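Local coordinates for proline dehydrogenase (Bradyrhizobium japonicum USDA 110, PDB 3HAZ), which probably oxidises proline to glutamate in two steps, using an FAD-dependent proline dehydrogenase and an NAD-dependent aldehyde dehydrogenase joined in one chain, at residues Val79-Leu84 / Arg163-His168; Glu176-Arg181 / Ala444-His449; Cys506-Phe509 / Arg514-Arg517; Asp616-Tyr621 / Gln669-Leu674. All blocks are in the same frame, centred on the assembly; numbering follows the deposited sequence.

Interaction 1 of 4, residues Val79-Leu84 / Arg163-His168; sequences VLAEAL and RLMGNH
Met-165 of helix 151-168 packs between Ala-81 and Glu-82 of helix 71-85. The apolar part is small. Met-165 CG lies 3.9 Å from Ala-81 CB, and the helices come close here, with the CA atoms of Glu-82 and Met-165 6.3 Å apart. The methionine chain is bent at chi2 (-52°) and chi3 (-63°). This bend carries CE toward Glu-82, where it lies 4.2 Å from OE1. The same oxygen is 4.0 Å from Met-165 CB, and the two side chains cross at about a right angle. Met-165 also touches Met-78 and Leu-85, so one side chain covers several residues of helix 71-85.

The polar part runs through water. One water donates to Glu-82 OE1 at 2.8 Å and to Met-165 O at 2.9 Å. It thus ties the carboxylate to the backbone of the other helix. Glu-82 OE2 is hydrogen-bonded to His-449, its strongest partner, and forms a salt bridge with Arg-86.

The contact joins two helices of the DNA-binding family region. Its chemistry implies a buried carboxylate with both oxygens engaged, its charge probably balanced by Arg-86, beside a bent methionine that supplies the apolar packing.

Interaction 2 of 4, residues Glu176-Arg181 / Ala444-His449; sequences EQALER and APVGSH
Ala-178 of helix 175-182 faces Val-446 and Gly-447 of strand 440-448, and the contact is made by van der Waals packing. The segments run roughly antiparallel, with 144° between their directions and axes 7.2 Å apart at closest approach.

Packing against the backbone is the tightest part. Ala-178 CB sits 3.5 Å from Gly-447 O, and the CA atoms of these residues are 5.9 Å apart. The small methyl of Ala-178 lets the helix approach the strand backbone here.

Side-chain packing is looser. Val-446 points toward the helix, and its CG1 branch does the touching. CG1 lies 4.3 Å from Leu-179 CD2 and 4.5 Å from Ala-178 CB. Leu-179 leaves the helix alongside the strand, and CD2 then comes nearer the valine. Phe-194 of the neighbouring strand 193-196 touches both Leu-179 and Val-446, which extends the apolar layer. Ser-216 and Thr-220 of helix 204-223 touch Leu-179 as well.

Strand 440-448 belongs to the parallel sheet of the proline dehydrogenase TIM-barrel domain. The chemistry implies that the helix meets the strand through one methyl and two branched side chains, by van der Waals contact and not by directed bonds between the segments.

Interaction 3 of 4, residues Cys506-Phe509 / Arg514-Arg517; sequences CDLF and RNSR
Cys-506 and Asn-515 bring two loop segments together, their CA atoms 4.9 Å apart. Neither segment is a regular helix or strand, and four residues separate them. One backbone hydrogen bond joins them: Asn-515 N donates to Cys-506 O at 3.3 Å. Its N-H...O angle is 153°, and the donor is tilted out of the carbonyl plane. The bond is therefore rather long and somewhat bent.

Asn-515 carries most of the side-chain contact. Its CG is anti to the backbone N (chi1 -166°), which turns the amide in toward Phe-509 and Leu-508. Asn-515 CB packs 3.6 Å from Cys-506 O. The amide meets the phenyl group at its rim: OD1 lies at the ring edge, near its plane, 3.5 Å from Phe-509 CE1. Ring and amide planes are 67° apart. Leu-508 adds its CB, 4.0 Å from Asn-515 ND2, and the same CB lies over the centre of one face of the Phe-509 ring.

The amide nitrogen is hydrogen-bonded to Pro-505 O, which helps to set the rotation of the amide, and OD1 has a weak hydrogen bond to Arg-612. Gly-637 and Pro-636 of the second subunit pack on Leu-508 and Phe-509.

This is a compact loop closed by one backbone bond and filled by an asparagine. It lies in the connection between helices 487-491 and 524-536 and takes part in the subunit interface.

Interaction 4 of 4, residues Asp616-Tyr621 / Gln669-Leu674; sequences DFCRYY and QVTAAL
Tyr-621 and Cys-618 of helix 604-629 meet Thr-671 and Ala-672 of helix 664-675, on segments that run nearly parallel with axes 9.4 Å apart and a crossing angle of -18°.

Tyr-621 meets both partners with its ring. Ala-672 CB sits over one face of it, 4.2 Å from the centroid and 24° off the ring normal, in a CH-pi contact. The methyl is shifted toward the rim, nearest CE2 at 3.9 Å. Thr-671 comes to the edge instead. Its OG1 lies in the ring plane, 3.6 Å from Tyr-621 CD2, and the two side chains cross at about a right angle.

Thr-671 uses both branches. OG1 stands between the backbone N and the carbonyl carbon (chi1 59°), close to its own helix, where it is hydrogen-bonded to Leu-667 O. CG2, anti to the carbonyl carbon, packs 4.1 Å from Cys-618 SG. At the far end of Tyr-621, its OH accepts a hydrogen bond from Gly-969 N, and its ring meets that of Tyr-973.

Leu-578 of helix 571-587 touches both Tyr-621 and Thr-671, and Leu-699 of helix 689-702 also packs on Thr-671. On another side of helix 664-675, Val-670, Ala-673 and Leu-674 rest on strand 679-683. The pair thus lies in a helical layer beside the aldehyde dehydrogenase sheet, with the side chain of Tyr-621 about 10 Å from the bound NAD.

How the interactions relate
The four contacts come in series along the chain and form two pairs on opposite sides of its centre. Interactions 1 and 2 have centres 13 Å apart and touch through the carboxylate-histidine link. This connects a helix of the DNA-binding family region with the end of a barrel strand. Interactions 3 and 4 have centres 16 Å apart. Ser-516 OG and Asp-616 OD1, 2.7 Å apart, probably bond loop 506-517 to helix 604-629. Interactions 2 and 4 lie 56 Å apart between centres, one in each catalytic part. One pair lies by the barrel that binds FAD and the other in or against the part that binds NAD, so the pairs belong to two well-separated regions of one chain.

Interaction 1 of 4, residues Val79-Leu84 / Arg163-His168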
loop_
_atom_site.group_PDB
_atom_site.type_symbol
_atom_site.label_atom_id
_atom_site.label_comp_id
_atom_site.label_asym_id
_atom_site.label_seq_id
_atom_site.Cartn_x
_atom_site.Cartn_y
_atom_site.Cartn_z
ATOM N N VAL A 79 -48.337 -0.969 9.396
ATOM C CA VAL A 79 -49.116 -0.416 10.493
ATOM C C VAL A 79 -50.203 0.501 9.948
ATOM O O VAL A 79 -51.359 0.416 10.352
ATOM C CB VAL A 79 -48.223 0.359 11.485
ATOM C CG1 VAL A 79 -49.075 1.201 12.443
ATOM C CG2 VAL A 79 -47.339 -0.606 12.258
ATOM N N LEU A 80 -49.826 1.386 9.032
ATOM C CA LEU A 80 -50.799 2.266 8.407
ATOM C C LEU A 80 -51.849 1.426 7.665
ATOM O O LEU A 80 -53.041 1.725 7.706
ATOM C CB LEU A 80 -50.101 3.227 7.442
ATOM C CG LEU A 80 -51.014 4.153 6.638
ATOM C CD1 LEU A 80 -51.908 4.973 7.573
ATOM C CD2 LEU A 80 -50.201 5.064 5.732
ATOM N N ALA A 81 -51.395 0.369 6.992
ATOM C CA ALA A 81 -52.293 -0.534 6.274
ATOM C C ALA A 81 -53.359 -1.125 7.196
ATOM O O ALA A 81 -54.541 -1.116 6.858
ATOM C CB ALA A 81 -51.507 -1.644 5.563
ATOM N N GLU A 82 -52.957 -1.621 8.366
ATOM C CA GLU A 82 -53.932 -2.221 9.283
ATOM C C GLU A 82 -54.965 -1.200 9.775
ATOM O O GLU A 82 -56.162 -1.484 9.796
ATOM C CB GLU A 82 -53.246 -2.919 10.463
ATOM C CG GLU A 82 -54.220 -3.566 11.460
ATOM C CD GLU A 82 -55.073 -4.664 10.833
ATOM O OE1 GLU A 82 -54.785 -5.052 9.685
ATOM O OE2 GLU A 82 -56.025 -5.148 11.483
ATOM N N ALA A 83 -54.504 -0.019 10.173
ATOM C CA ALA A 83 -55.411 1.060 10.553
ATOM C C ALA A 83 -56.407 1.329 9.434
ATOM O O ALA A 83 -57.605 1.433 9.679
ATOM C CB ALA A 83 -54.627 2.334 10.880
ATOM N N LEU A 84 -55.912 1.440 8.202
ATOM C CA LEU A 84 -56.782 1.701 7.054
ATOM C C LEU A 84 -57.772 0.562 6.773
ATOM O O LEU A 84 -58.899 0.804 6.350
ATOM C CB LEU A 84 -55.955 2.026 5.805
ATOM C CG LEU A 84 -55.294 3.407 5.858
ATOM C CD1 LEU A 84 -54.190 3.545 4.819
ATOM C CD2 LEU A 84 -56.340 4.501 5.689
ATOM N N ARG A 163 -53.187 -5.394 1.231
ATOM C CA ARG A 163 -53.524 -6.760 0.843
ATOM C C ARG A 163 -52.714 -7.785 1.635
ATOM O O ARG A 163 -53.205 -8.878 1.930
ATOM C CB ARG A 163 -53.450 -7.005 -0.678
ATOM C CG ARG A 163 -52.346 -6.282 -1.424
ATOM C CD ARG A 163 -52.649 -6.244 -2.924
ATOM N NE ARG A 163 -51.625 -5.530 -3.687
ATOM C CZ ARG A 163 -51.694 -4.242 -4.020
ATOM N NH1 ARG A 163 -50.713 -3.677 -4.711
ATOM N NH2 ARG A 163 -52.745 -3.517 -3.661
ATOM N N LEU A 164 -51.490 -7.431 2.012
ATOM C CA LEU A 164 -50.685 -8.356 2.800
ATOM C C LEU A 164 -51.266 -8.516 4.206
ATOM O O LEU A 164 -51.409 -9.635 4.708
ATOM C CB LEU A 164 -49.212 -7.915 2.848
ATOM C CG LEU A 164 -48.443 -8.016 1.525
ATOM C CD1 LEU A 164 -47.104 -7.299 1.615
ATOM C CD2 LEU A 164 -48.256 -9.469 1.079
ATOM N N MET A 165 -51.609 -7.395 4.834
ATOM C CA MET A 165 -52.154 -7.420 6.184
ATOM C C MET A 165 -53.502 -8.127 6.207
ATOM O O MET A 165 -53.824 -8.848 7.151
ATOM C CB MET A 165 -52.309 -5.993 6.739
ATOM C CG MET A 165 -50.987 -5.273 6.996
ATOM S SD MET A 165 -49.896 -6.266 8.014
ATOM C CE MET A 165 -50.856 -6.381 9.520
ATOM N N GLY A 166 -54.295 -7.906 5.167
ATOM C CA GLY A 166 -55.632 -8.468 5.119
ATOM C C GLY A 166 -55.616 -9.951 4.787
ATOM O O GLY A 166 -56.483 -10.702 5.227
ATOM N N ASN A 167 -54.625 -10.381 4.013
ATOM C CA ASN A 167 -54.581 -11.774 3.561
ATOM C C ASN A 167 -53.776 -12.701 4.459
ATOM O O ASN A 167 -54.080 -13.886 4.555
ATOM C CB ASN A 167 -54.054 -11.864 2.125
ATOM C CG ASN A 167 -55.026 -11.287 1.115
ATOM O OD1 ASN A 167 -56.231 -11.247 1.352
ATOM N ND2 ASN A 167 -54.506 -10.829 -0.016
ATOM N N HIS A 168 -52.758 -12.164 5.123
ATOM C CA HIS A 168 -51.788 -13.014 5.811
ATOM C C HIS A 168 -51.795 -12.891 7.328
ATOM O O HIS A 168 -51.055 -13.590 8.016
ATOM C CB HIS A 168 -50.387 -12.776 5.249
ATOM C CG HIS A 168 -50.286 -13.066 3.785
ATOM N ND1 HIS A 168 -49.497 -12.331 2.929
ATOM C CD2 HIS A 168 -50.907 -13.997 3.022
ATOM C CE1 HIS A 168 -49.621 -12.808 1.703
ATOM N NE2 HIS A 168 -50.477 -13.814 1.731
HETATM O O HOH W 1 -55.712 -7.544 8.861
#

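Interaction 2 of 4, residues Glu176-Arg181 / Ala444-His449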
loop_
_atom_site.group_PDB
_atom_site.type_symbol
_atom_site.label_atom_id
_atom_site.label_comp_id
_atom_site.label_asym_id
_atom_site.label_seq_id
_atom_site.Cartn_x
_atom_site.Cartn_y
_atom_site.Cartn_z
ATOM N N GLU A 176 -61.446 -11.999 20.460
ATOM C CA GLU A 176 -62.762 -12.413 19.956
ATOM C C GLU A 176 -62.994 -11.937 18.529
ATOM O O GLU A 176 -63.553 -12.659 17.706
ATOM C CB GLU A 176 -63.905 -11.899 20.850
ATOM C CG GLU A 176 -63.945 -12.494 22.244
ATOM C CD GLU A 176 -63.020 -11.771 23.210
ATOM O OE1 GLU A 176 -62.431 -10.739 22.816
ATOM O OE2 GLU A 176 -62.880 -12.232 24.364
ATOM N N GLN A 177 -62.573 -10.710 18.243
ATOM C CA GLN A 177 -62.790 -10.125 16.928
ATOM C C GLN A 177 -61.911 -10.835 15.901
ATOM O O GLN A 177 -62.358 -11.163 14.804
ATOM C CB GLN A 177 -62.477 -8.628 16.972
ATOM C CG GLN A 177 -62.453 -7.918 15.621
ATOM C CD GLN A 177 -62.552 -6.399 15.780
ATOM O OE1 GLN A 177 -61.593 -5.665 15.505
ATOM N NE2 GLN A 177 -63.709 -5.926 16.260
ATOM N N ALA A 178 -60.657 -11.075 16.276
ATOM C CA ALA A 178 -59.728 -11.796 15.415
ATOM C C ALA A 178 -60.272 -13.179 15.078
ATOM O O ALA A 178 -60.297 -13.571 13.920
ATOM C CB ALA A 178 -58.364 -11.917 16.084
ATOM N N LEU A 179 -60.703 -13.904 16.106
ATOM C CA LEU A 179 -61.211 -15.260 15.951
ATOM C C LEU A 179 -62.466 -15.314 15.084
ATOM O O LEU A 179 -62.612 -16.209 14.252
ATOM C CB LEU A 179 -61.485 -15.887 17.324
ATOM C CG LEU A 179 -60.239 -16.235 18.139
ATOM C CD1 LEU A 179 -60.628 -16.610 19.562
ATOM C CD2 LEU A 179 -59.424 -17.366 17.460
ATOM N N GLU A 180 -63.376 -14.365 15.282
ATOM C CA GLU A 180 -64.574 -14.304 14.449
ATOM C C GLU A 180 -64.186 -14.047 12.992
ATOM O O GLU A 180 -64.750 -14.640 12.066
ATOM C CB GLU A 180 -65.545 -13.221 14.950
ATOM C CG GLU A 180 -66.911 -13.259 14.273
ATOM C CD GLU A 180 -67.662 -14.561 14.524
ATOM O OE1 GLU A 180 -67.479 -15.174 15.603
ATOM O OE2 GLU A 180 -68.430 -14.973 13.633
ATOM N N ARG A 181 -63.208 -13.172 12.793
ATOM C CA ARG A 181 -62.776 -12.831 11.445
ATOM C C ARG A 181 -62.092 -14.007 10.760
ATOM O O ARG A 181 -62.144 -14.139 9.538
ATOM C CB ARG A 181 -61.837 -11.624 11.459
ATOM C CG ARG A 181 -61.618 -11.019 10.082
ATOM C CD ARG A 181 -60.435 -10.061 10.062
ATOM N NE ARG A 181 -60.422 -9.176 11.225
ATOM C CZ ARG A 181 -61.253 -8.154 11.404
ATOM N NH1 ARG A 181 -61.153 -7.400 12.492
ATOM N NH2 ARG A 181 -62.184 -7.884 10.498
ATOM N N ALA A 444 -51.379 -19.464 10.552
ATOM C CA ALA A 444 -51.768 -18.072 10.377
ATOM C C ALA A 444 -51.475 -17.296 11.655
ATOM O O ALA A 444 -51.754 -17.775 12.760
ATOM C CB ALA A 444 -53.261 -17.977 10.016
ATOM N N PRO A 445 -50.893 -16.098 11.520
ATOM C CA PRO A 445 -50.714 -15.261 12.707
ATOM C C PRO A 445 -52.083 -14.796 13.173
ATOM O O PRO A 445 -52.857 -14.283 12.358
ATOM C CB PRO A 445 -49.898 -14.073 12.183
ATOM C CG PRO A 445 -49.288 -14.563 10.887
ATOM C CD PRO A 445 -50.311 -15.486 10.316
ATOM N N VAL A 446 -52.385 -14.998 14.451
ATOM C CA VAL A 446 -53.707 -14.690 14.987
ATOM C C VAL A 446 -53.571 -13.926 16.287
ATOM O O VAL A 446 -52.929 -14.412 17.214
ATOM C CB VAL A 446 -54.511 -15.974 15.296
ATOM C CG1 VAL A 446 -55.866 -15.617 15.922
ATOM C CG2 VAL A 446 -54.684 -16.841 14.044
ATOM N N GLY A 447 -54.179 -12.742 16.368
ATOM C CA GLY A 447 -54.234 -12.027 17.629
ATOM C C GLY A 447 -54.786 -10.610 17.617
ATOM O O GLY A 447 -55.381 -10.158 16.643
ATOM N N SER A 448 -54.568 -9.905 18.725
ATOM C CA SER A 448 -55.022 -8.524 18.887
ATOM C C SER A 448 -54.026 -7.496 18.349
ATOM O O SER A 448 -52.821 -7.754 18.290
ATOM C CB SER A 448 -55.287 -8.242 20.365
ATOM O OG SER A 448 -56.301 -9.098 20.845
ATOM N N HIS A 449 -54.539 -6.327 17.966
ATOM C CA HIS A 449 -53.694 -5.228 17.498
ATOM C C HIS A 449 -52.583 -4.856 18.494
ATOM O O HIS A 449 -51.484 -4.468 18.095
ATOM C CB HIS A 449 -54.533 -3.978 17.203
ATOM C CG HIS A 449 -55.444 -4.117 16.023
ATOM N ND1 HIS A 449 -56.743 -3.657 16.029
ATOM C CD2 HIS A 449 -55.243 -4.664 14.798
ATOM C CE1 HIS A 449 -57.305 -3.914 14.862
ATOM N NE2 HIS A 449 -56.416 -4.524 14.098
#

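Interaction 3 of 4, residues Cys506-Phe509 / Arg514-Arg517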
loop_
_atom_site.group_PDB
_atom_site.type_symbol
_atom_site.label_atom_id
_atom_site.label_comp_id
_atom_site.label_asym_id
_atom_site.label_seq_id
_atom_site.Cartn_x
_atom_site.Cartn_y
_atom_site.Cartn_z
ATOM N N CYS A 506 -15.065 -11.590 24.255
ATOM C CA CYS A 506 -13.836 -11.193 24.946
ATOM C C CYS A 506 -12.928 -10.357 24.046
ATOM O O CYS A 506 -12.057 -9.643 24.539
ATOM C CB CYS A 506 -13.073 -12.410 25.474
ATOM S SG CYS A 506 -12.488 -13.530 24.166
ATOM N N ASP A 507 -13.148 -10.444 22.733
ATOM C CA ASP A 507 -12.339 -9.729 21.744
ATOM C C ASP A 507 -13.054 -8.525 21.147
ATOM O O ASP A 507 -12.621 -7.978 20.132
ATOM C CB ASP A 507 -11.941 -10.674 20.610
ATOM C CG ASP A 507 -10.955 -11.728 21.059
ATOM O OD1 ASP A 507 -10.196 -11.461 22.016
ATOM O OD2 ASP A 507 -10.947 -12.822 20.461
ATOM N N LEU A 508 -14.144 -8.114 21.782
ATOM C CA LEU A 508 -14.972 -7.038 21.252
ATOM C C LEU A 508 -14.169 -5.773 20.961
ATOM O O LEU A 508 -14.467 -5.056 20.006
ATOM C CB LEU A 508 -16.119 -6.721 22.213
ATOM C CG LEU A 508 -17.285 -5.921 21.627
ATOM C CD1 LEU A 508 -17.964 -6.708 20.514
ATOM C CD2 LEU A 508 -18.286 -5.538 22.714
ATOM N N PHE A 509 -13.147 -5.505 21.774
ATOM C CA PHE A 509 -12.396 -4.257 21.644
ATOM C C PHE A 509 -10.982 -4.462 21.125
ATOM O O PHE A 509 -10.221 -3.505 21.036
ATOM C CB PHE A 509 -12.339 -3.502 22.978
ATOM C CG PHE A 509 -13.672 -3.316 23.620
ATOM C CD1 PHE A 509 -13.964 -3.923 24.832
ATOM C CD2 PHE A 509 -14.649 -2.549 23.003
ATOM C CE1 PHE A 509 -15.212 -3.764 25.424
ATOM C CE2 PHE A 509 -15.894 -2.382 23.591
ATOM C CZ PHE A 509 -16.172 -2.988 24.806
ATOM N N ARG A 514 -8.517 -5.963 26.179
ATOM C CA ARG A 514 -9.406 -7.088 26.439
ATOM C C ARG A 514 -10.709 -6.614 27.084
ATOM O O ARG A 514 -10.773 -5.540 27.689
ATOM C CB ARG A 514 -8.732 -8.153 27.312
ATOM C CG ARG A 514 -7.531 -7.660 28.089
ATOM C CD ARG A 514 -6.243 -8.274 27.564
ATOM N NE ARG A 514 -5.855 -9.453 28.334
ATOM C CZ ARG A 514 -4.844 -10.257 28.018
ATOM N NH1 ARG A 514 -4.563 -11.303 28.784
ATOM N NH2 ARG A 514 -4.114 -10.016 26.936
ATOM N N ASN A 515 -11.750 -7.420 26.932
ATOM C CA ASN A 515 -13.051 -7.127 27.508
ATOM C C ASN A 515 -13.173 -7.916 28.805
ATOM O O ASN A 515 -12.607 -9.003 28.923
ATOM C CB ASN A 515 -14.148 -7.544 26.531
ATOM C CG ASN A 515 -15.508 -6.978 26.895
ATOM O OD1 ASN A 515 -15.649 -6.206 27.847
ATOM N ND2 ASN A 515 -16.517 -7.347 26.120
ATOM N N SER A 516 -13.883 -7.376 29.787
ATOM C CA SER A 516 -14.103 -8.120 31.023
ATOM C C SER A 516 -15.070 -9.275 30.766
ATOM O O SER A 516 -15.829 -9.251 29.797
ATOM C CB SER A 516 -14.648 -7.201 32.117
ATOM O OG SER A 516 -15.700 -6.391 31.627
ATOM N N ARG A 517 -15.041 -10.282 31.631
ATOM C CA ARG A 517 -15.911 -11.445 31.476
ATOM C C ARG A 517 -17.206 -11.299 32.258
ATOM O O ARG A 517 -17.212 -10.780 33.373
ATOM C CB ARG A 517 -15.201 -12.716 31.935
ATOM C CG ARG A 517 -14.118 -13.211 30.994
ATOM C CD ARG A 517 -13.605 -14.562 31.473
ATOM N NE ARG A 517 -14.709 -15.455 31.826
ATOM C CZ ARG A 517 -14.614 -16.470 32.681
ATOM N NH1 ARG A 517 -15.677 -17.225 32.935
ATOM N NH2 ARG A 517 -13.463 -16.729 33.289
#

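Interaction 4 of 4, residues Asp616-Tyr621 / Gln669-Leu674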
loop_
_atom_site.group_PDB
_atom_site.type_symbol
_atom_site.label_atom_id
_atom_site.label_comp_id
_atom_site.label_asym_id
_atom_site.label_seq_id
_atom_site.Cartn_x
_atom_site.Cartn_y
_atom_site.Cartn_z
ATOM N N ASP A 616 -12.827 -2.804 33.463
ATOM C CA ASP A 616 -12.836 -2.067 32.198
ATOM C C ASP A 616 -12.151 -0.703 32.358
ATOM O O ASP A 616 -11.403 -0.263 31.481
ATOM C CB ASP A 616 -14.272 -1.877 31.684
ATOM C CG ASP A 616 -14.925 -3.187 31.214
ATOM O OD1 ASP A 616 -14.217 -4.196 31.003
ATOM O OD2 ASP A 616 -16.164 -3.198 31.041
ATOM N N PHE A 617 -12.420 -0.021 33.468
ATOM C CA PHE A 617 -11.780 1.266 33.718
ATOM C C PHE A 617 -10.257 1.116 33.683
ATOM O O PHE A 617 -9.561 1.906 33.050
ATOM C CB PHE A 617 -12.197 1.847 35.066
ATOM C CG PHE A 617 -13.409 2.740 35.005
ATOM C CD1 PHE A 617 -14.477 2.535 35.866
ATOM C CD2 PHE A 617 -13.472 3.787 34.104
ATOM C CE1 PHE A 617 -15.588 3.352 35.820
ATOM C CE2 PHE A 617 -14.580 4.601 34.049
ATOM C CZ PHE A 617 -15.639 4.388 34.909
ATOM N N CYS A 618 -9.748 0.093 34.366
ATOM C CA CYS A 618 -8.308 -0.136 34.442
ATOM C C CYS A 618 -7.690 -0.361 33.063
ATOM O O CYS A 618 -6.665 0.238 32.724
ATOM C CB CYS A 618 -7.998 -1.324 35.356
ATOM S SG CYS A 618 -8.435 -1.078 37.094
ATOM N N ARG A 619 -8.310 -1.226 32.268
ATOM C CA ARG A 619 -7.752 -1.567 30.963
ATOM C C ARG A 619 -7.873 -0.409 29.982
ATOM O O ARG A 619 -6.968 -0.154 29.200
ATOM C CB ARG A 619 -8.408 -2.830 30.400
ATOM C CG ARG A 619 -8.204 -4.062 31.267
ATOM C CD ARG A 619 -8.423 -5.356 30.498
ATOM N NE ARG A 619 -8.209 -6.516 31.361
ATOM C CZ ARG A 619 -9.180 -7.158 32.003
ATOM N NH1 ARG A 619 -10.440 -6.763 31.864
ATOM N NH2 ARG A 619 -8.893 -8.195 32.778
ATOM N N TYR A 620 -8.991 0.303 30.040
ATOM C CA TYR A 620 -9.220 1.428 29.148
ATOM C C TYR A 620 -8.300 2.612 29.462
ATOM O O TYR A 620 -7.682 3.185 28.562
ATOM C CB TYR A 620 -10.685 1.868 29.191
ATOM C CG TYR A 620 -10.957 3.068 28.312
ATOM C CD1 TYR A 620 -10.996 2.947 26.926
ATOM C CD2 TYR A 620 -11.148 4.324 28.865
ATOM C CE1 TYR A 620 -11.237 4.054 26.116
ATOM C CE2 TYR A 620 -11.384 5.431 28.066
ATOM C CZ TYR A 620 -11.426 5.289 26.696
ATOM O OH TYR A 620 -11.656 6.398 25.918
ATOM N N TYR A 621 -8.205 2.986 30.735
ATOM C CA TYR A 621 -7.271 4.047 31.097
ATOM C C TYR A 621 -5.821 3.626 30.833
ATOM O O TYR A 621 -4.977 4.454 30.472
ATOM C CB TYR A 621 -7.472 4.514 32.545
ATOM C CG TYR A 621 -8.801 5.205 32.757
ATOM C CD1 TYR A 621 -9.392 5.935 31.730
ATOM C CD2 TYR A 621 -9.459 5.137 33.981
ATOM C CE1 TYR A 621 -10.614 6.564 31.910
ATOM C CE2 TYR A 621 -10.677 5.768 34.171
ATOM C CZ TYR A 621 -11.251 6.478 33.131
ATOM O OH TYR A 621 -12.462 7.107 33.311
ATOM N N GLN A 669 -11.778 6.834 39.058
ATOM C CA GLN A 669 -11.167 8.117 39.383
ATOM C C GLN A 669 -9.717 7.944 39.817
ATOM O O GLN A 669 -8.848 8.711 39.417
ATOM C CB GLN A 669 -11.962 8.818 40.487
ATOM C CG GLN A 669 -13.406 9.097 40.101
ATOM C CD GLN A 669 -14.108 10.001 41.083
ATOM O OE1 GLN A 669 -14.811 10.925 40.685
ATOM N NE2 GLN A 669 -13.919 9.747 42.376
ATOM N N VAL A 670 -9.463 6.929 40.636
ATOM C CA VAL A 670 -8.132 6.720 41.197
ATOM C C VAL A 670 -7.102 6.315 40.141
ATOM O O VAL A 670 -6.029 6.916 40.056
ATOM C CB VAL A 670 -8.162 5.700 42.347
ATOM C CG1 VAL A 670 -6.742 5.287 42.731
ATOM C CG2 VAL A 670 -8.889 6.294 43.552
ATOM N N THR A 671 -7.443 5.320 39.323
ATOM C CA THR A 671 -6.538 4.832 38.288
ATOM C C THR A 671 -6.312 5.863 37.183
ATOM O O THR A 671 -5.248 5.900 36.579
ATOM C CB THR A 671 -7.022 3.505 37.658
ATOM O OG1 THR A 671 -8.320 3.688 37.072
ATOM C CG2 THR A 671 -7.080 2.394 38.705
ATOM N N ALA A 672 -7.305 6.705 36.921
ATOM C CA ALA A 672 -7.121 7.779 35.950
ATOM C C ALA A 672 -6.027 8.733 36.422
ATOM O O ALA A 672 -5.095 9.030 35.678
ATOM C CB ALA A 672 -8.411 8.531 35.733
ATOM N N ALA A 673 -6.160 9.213 37.658
ATOM C CA ALA A 673 -5.187 10.127 38.260
ATOM C C ALA A 673 -3.798 9.498 38.294
ATOM O O ALA A 673 -2.811 10.118 37.890
ATOM C CB ALA A 673 -5.635 10.516 39.672
ATOM N N LEU A 674 -3.732 8.261 38.777
ATOM C CA LEU A 674 -2.491 7.495 38.790
ATOM C C LEU A 674 -1.890 7.340 37.396
ATOM O O LEU A 674 -0.679 7.528 37.204
ATOM C CB LEU A 674 -2.726 6.113 39.402
ATOM C CG LEU A 674 -2.941 6.035 40.911
ATOM C CD1 LEU A 674 -3.408 4.635 41.299
ATOM C CD2 LEU A 674 -1.669 6.435 41.679
#